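Local coordinates for protein interleukin 22 (Danio rerio, PDB 4O6K) that probably acts as a secreted helical cytokine of the interleukin-10 family that signals through cell-surface receptors in immune defence, at residues A[36-39]-A[40-43]; A[54-57]-A[58-62]. All coordinates share one frame; numbering follows the deposited sequence.

Contact 1: A[36-39]-A[40-43]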
loop_
_atom_site.group_PDB
_atom_site.type_symbol
_atom_site.label_atom_id
_atom_site.label_comp_id
_atom_site.label_asym_id
_atom_site.label_seq_id
_atom_site.Cartn_x
_atom_site.Cartn_y
_atom_site.Cartn_z
ATOM N N TYR A 36 2.501 -10.343 5.131
ATOM C CA TYR A 36 1.559 -11.185 4.409
ATOM C C TYR A 36 0.246 -11.331 5.166
ATOM O O TYR A 36 0.227 -11.726 6.331
ATOM C CB TYR A 36 2.169 -12.563 4.143
ATOM C CG TYR A 36 1.179 -13.579 3.616
ATOM C CD1 TYR A 36 0.707 -13.509 2.312
ATOM C CD2 TYR A 36 0.722 -14.613 4.424
ATOM C CE1 TYR A 36 -0.197 -14.438 1.829
ATOM C CE2 TYR A 36 -0.181 -15.545 3.951
ATOM C CZ TYR A 36 -0.637 -15.452 2.653
ATOM O OH TYR A 36 -1.536 -16.379 2.178
ATOM N N PHE A 37 -0.851 -11.005 4.490
ATOM C CA PHE A 37 -2.182 -11.205 5.047
ATOM C C PHE A 37 -2.875 -12.352 4.326
ATOM O O PHE A 37 -3.131 -12.276 3.125
ATOM C CB PHE A 37 -3.024 -9.932 4.932
ATOM C CG PHE A 37 -2.756 -8.922 6.011
ATOM C CD1 PHE A 37 -1.611 -8.142 5.985
ATOM C CD2 PHE A 37 -3.657 -8.747 7.051
ATOM C CE1 PHE A 37 -1.368 -7.209 6.977
ATOM C CE2 PHE A 37 -3.419 -7.817 8.046
ATOM C CZ PHE A 37 -2.273 -7.047 8.008
ATOM N N SER A 38 -3.176 -13.415 5.063
ATOM C CA SER A 38 -3.918 -14.537 4.508
ATOM C C SER A 38 -5.390 -14.173 4.362
ATOM O O SER A 38 -5.825 -13.125 4.839
ATOM C CB SER A 38 -3.765 -15.778 5.389
ATOM O OG SER A 38 -4.415 -15.598 6.635
ATOM N N HIS A 39 -6.145 -15.037 3.691
ATOM C CA HIS A 39 -7.581 -14.842 3.533
ATOM C C HIS A 39 -8.273 -14.716 4.887
ATOM O O HIS A 39 -9.132 -13.856 5.076
ATOM C CB HIS A 39 -8.196 -15.994 2.737
ATOM C CG HIS A 39 -9.692 -15.978 2.715
ATOM N ND1 HIS A 39 -10.416 -15.282 1.771
ATOM C CD2 HIS A 39 -10.602 -16.571 3.523
ATOM C CE1 HIS A 39 -11.706 -15.446 1.998
ATOM N NE2 HIS A 39 -11.848 -16.225 3.057
ATOM N N ASP A 40 -7.891 -15.579 5.821
ATOM C CA ASP A 40 -8.448 -15.553 7.168
ATOM C C ASP A 40 -8.101 -14.260 7.897
ATOM O O ASP A 40 -8.945 -13.668 8.571
ATOM C CB ASP A 40 -7.950 -16.756 7.972
ATOM C CG ASP A 40 -8.642 -18.046 7.579
ATOM O OD1 ASP A 40 -9.606 -18.040 6.813
ATOM O OD2 ASP A 40 -8.150 -19.164 8.102
ATOM N N MET A 41 -6.850 -13.832 7.760
ATOM C CA MET A 41 -6.373 -12.610 8.397
ATOM C C MET A 41 -7.123 -11.375 7.900
ATOM O O MET A 41 -7.432 -10.473 8.677
ATOM C CB MET A 41 -4.871 -12.437 8.159
ATOM C CG MET A 41 -4.031 -12.508 9.424
ATOM S SD MET A 41 -2.277 -12.234 9.115
ATOM C CE MET A 41 -1.890 -13.652 8.092
ATOM N N LEU A 42 -7.412 -11.344 6.603
ATOM C CA LEU A 42 -8.129 -10.222 6.003
ATOM C C LEU A 42 -9.564 -10.105 6.515
ATOM O O LEU A 42 -10.164 -9.032 6.456
ATOM C CB LEU A 42 -8.125 -10.347 4.477
ATOM C CG LEU A 42 -6.769 -10.110 3.807
ATOM C CD1 LEU A 42 -6.820 -10.467 2.328
ATOM C CD2 LEU A 42 -6.322 -8.670 4.000
ATOM N N GLN A 43 -10.109 -11.209 7.020
ATOM C CA GLN A 43 -11.464 -11.214 7.566
ATOM C C GLN A 43 -11.528 -10.694 9.003
ATOM O O GLN A 43 -12.613 -10.473 9.538
ATOM C CB GLN A 43 -12.058 -12.625 7.497
ATOM C CG GLN A 43 -12.198 -13.174 6.085
ATOM C CD GLN A 43 -12.906 -12.205 5.155
ATOM O OE1 GLN A 43 -13.953 -11.654 5.495
ATOM N NE2 GLN A 43 -12.336 -11.994 3.974
#
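The Phe37 ring has the sulfur of Met41 lying obliquely to it, 4.8 Å from SD to the ring centroid and 28° off the ring normal, a Met-aromatic contact at the N-terminal cap of the short helix 39-42. Met41 CB and Leu42 CD2 also come up obliquely to this ring. NE2 of Gln43 lies over one face of the His39 imidazole, 4.0 Å from His39 CE1, and the amide plane is turned 33° from the ring. Ser38 is the N-cap: its OG takes the N-H of Met41 at 3.2 Å, while Ser38 O receives Leu42 N at 3.0 Å to start the helix. Bending at chi3 (-64°) swings the Met41 methyl back against the chain, where CE rests 3.4 Å from Tyr36 O. Leu42 and Phe37 are both buried, and each touches Tyr136 of helix 130-140; Phe37 also packs on Ile50 of helix 47-62. Cutting Leu42 back to an alanine removes CG and both methyls, which would probably open a gap beside Phe37 CB and leave Tyr136 less well packed. Where leucine and phenylalanine meet most closely, Leu42 CD2 lies 3.7 Å from Phe37 CB.

Contact 2: A[54-57]-A[58-62]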
loop_
_atom_site.group_PDB
_atom_site.type_symbol
_atom_site.label_atom_id
_atom_site.label_comp_id
_atom_site.label_asym_id
_atom_site.label_seq_id
_atom_site.Cartn_x
_atom_site.Cartn_y
_atom_site.Cartn_z
ATOM N N ILE A 54 -0.465 1.323 6.909
ATOM C CA ILE A 54 0.625 0.995 5.999
ATOM C C ILE A 54 0.496 1.805 4.709
ATOM O O ILE A 54 1.493 2.258 4.141
ATOM C CB ILE A 54 0.646 -0.515 5.672
ATOM C CG1 ILE A 54 0.956 -1.327 6.932
ATOM C CG2 ILE A 54 1.663 -0.824 4.584
ATOM C CD1 ILE A 54 0.896 -2.829 6.723
ATOM N N LEU A 55 -0.743 1.997 4.265
ATOM C CA LEU A 55 -1.030 2.801 3.080
ATOM C C LEU A 55 -0.552 4.232 3.298
ATOM O O LEU A 55 -0.004 4.861 2.392
ATOM C CB LEU A 55 -2.524 2.781 2.756
ATOM C CG LEU A 55 -2.934 3.598 1.530
ATOM C CD1 LEU A 55 -2.204 3.102 0.290
ATOM C CD2 LEU A 55 -4.440 3.549 1.326
ATOM N N LYS A 56 -0.777 4.734 4.510
ATOM C CA LYS A 56 -0.322 6.062 4.911
ATOM C C LYS A 56 1.179 6.210 4.728
ATOM O O LYS A 56 1.660 7.203 4.179
ATOM C CB LYS A 56 -0.669 6.322 6.377
ATOM C CG LYS A 56 -0.217 7.672 6.910
ATOM C CD LYS A 56 -0.840 7.929 8.274
ATOM C CE LYS A 56 -0.410 9.273 8.836
ATOM N NZ LYS A 56 -0.751 10.368 7.885
ATOM N N TYR A 57 1.909 5.201 5.190
ATOM C CA TYR A 57 3.359 5.168 5.069
ATOM C C TYR A 57 3.784 5.112 3.606
ATOM O O TYR A 57 4.777 5.726 3.215
ATOM C CB TYR A 57 3.933 3.979 5.839
ATOM C CG TYR A 57 5.410 4.102 6.132
ATOM C CD1 TYR A 57 5.858 4.781 7.259
ATOM C CD2 TYR A 57 6.357 3.545 5.284
ATOM C CE1 TYR A 57 7.206 4.899 7.535
ATOM C CE2 TYR A 57 7.709 3.658 5.552
ATOM C CZ TYR A 57 8.129 4.336 6.678
ATOM O OH TYR A 57 9.473 4.454 6.951
ATOM N N TYR A 58 3.027 4.363 2.807
ATOM C CA TYR A 58 3.267 4.263 1.370
ATOM C C TYR A 58 3.180 5.621 0.683
ATOM O O TYR A 58 4.033 5.968 -0.134
ATOM C CB TYR A 58 2.267 3.298 0.728
ATOM C CG TYR A 58 2.848 1.953 0.359
ATOM C CD1 TYR A 58 3.068 0.978 1.323
ATOM C CD2 TYR A 58 3.171 1.655 -0.959
ATOM C CE1 TYR A 58 3.596 -0.255 0.985
ATOM C CE2 TYR A 58 3.699 0.428 -1.306
ATOM C CZ TYR A 58 3.911 -0.523 -0.332
ATOM O OH TYR A 58 4.437 -1.746 -0.676
ATOM N N VAL A 59 2.142 6.380 1.016
ATOM C CA VAL A 59 1.920 7.689 0.413
ATOM C C VAL A 59 3.050 8.652 0.769
ATOM O O VAL A 59 3.510 9.424 -0.073
ATOM C CB VAL A 59 0.569 8.285 0.864
ATOM C CG1 VAL A 59 0.428 9.725 0.393
ATOM C CG2 VAL A 59 -0.583 7.439 0.342
ATOM N N ASN A 60 3.504 8.588 2.016
ATOM C CA ASN A 60 4.558 9.474 2.496
ATOM C C ASN A 60 5.962 9.091 2.027
ATOM O O ASN A 60 6.788 9.966 1.769
ATOM C CB ASN A 60 4.533 9.533 4.026
ATOM C CG ASN A 60 3.351 10.319 4.558
ATOM O OD1 ASN A 60 2.873 11.254 3.916
ATOM N ND2 ASN A 60 2.873 9.942 5.738
ATOM N N HIS A 61 6.236 7.795 1.911
ATOM C CA HIS A 61 7.603 7.342 1.661
ATOM C C HIS A 61 7.807 6.654 0.315
ATOM O O HIS A 61 8.698 7.026 -0.449
ATOM C CB HIS A 61 8.050 6.384 2.769
ATOM C CG HIS A 61 8.264 7.044 4.095
ATOM N ND1 HIS A 61 7.227 7.348 4.951
ATOM C CD2 HIS A 61 9.398 7.445 4.717
ATOM C CE1 HIS A 61 7.713 7.915 6.041
ATOM N NE2 HIS A 61 9.026 7.986 5.925
ATOM N N VAL A 62 6.986 5.650 0.025
ATOM C CA VAL A 62 7.234 4.794 -1.128
ATOM C C VAL A 62 6.859 5.454 -2.454
ATOM O O VAL A 62 7.599 5.356 -3.434
ATOM C CB VAL A 62 6.458 3.466 -0.993
ATOM C CG1 VAL A 62 6.693 2.579 -2.203
ATOM C CG2 VAL A 62 6.865 2.746 0.286
#
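Helix 47-62, part of the helical bundle of this cytokine, passes here through its C-terminal turns, where the exposed His61 forms an i to i+4 offset stack with Tyr57, which itself rests against helix 102-117. The two ring planes are only 9° apart and their centroids 3.9 Å, with His61 ND1 over the middle of the tyrosine ring and Tyr57 CZ over the middle of the imidazole. Tyr57 has CG trans to its own backbone nitrogen (chi1 -162°), which carries the phenol along the helix toward the C-terminal end and over His61. A single carbonyl receives two donors from the histidine: Tyr57 O takes the backbone N-H of His61 at 2.8 Å and, in a weak bond of 3.4 Å, His61 ND1, so the imidazole is held at its edge as well as by its face. On the buried side, Ile54 and Tyr58 run side by side, CG2 of the isoleucine 4.0 Å from CD1 of the tyrosine. The Tyr58 ring also meets Phe107 at a shallow angle, and its OH is hydrogen-bonded to Ala126 O. One turn on from Tyr58, Val62 CG2 sits 4.0 Å above the centre of the Tyr58 ring.

How the contacts relate
Contact 1 closes before contact 2 opens, and a short connection leads from helix 39-42 to helix 47-62, on which the whole of contact 2 lies. The centres of the two contacts are about 20 Å apart, their nearest atoms about 5 Å, without touching. Contact 1 is the more peripheral, about 15 Å from the chain centre against 7 Å for contact 2. Both pack on helix 130-140. A disulfide joins Cys48, on the first turn of helix 47-62, to Cys141, just after helix 130-140. The peripheral capped turn and the bundle helix thus rest on one and the same helix, which this covalent link also ties to helix 47-62.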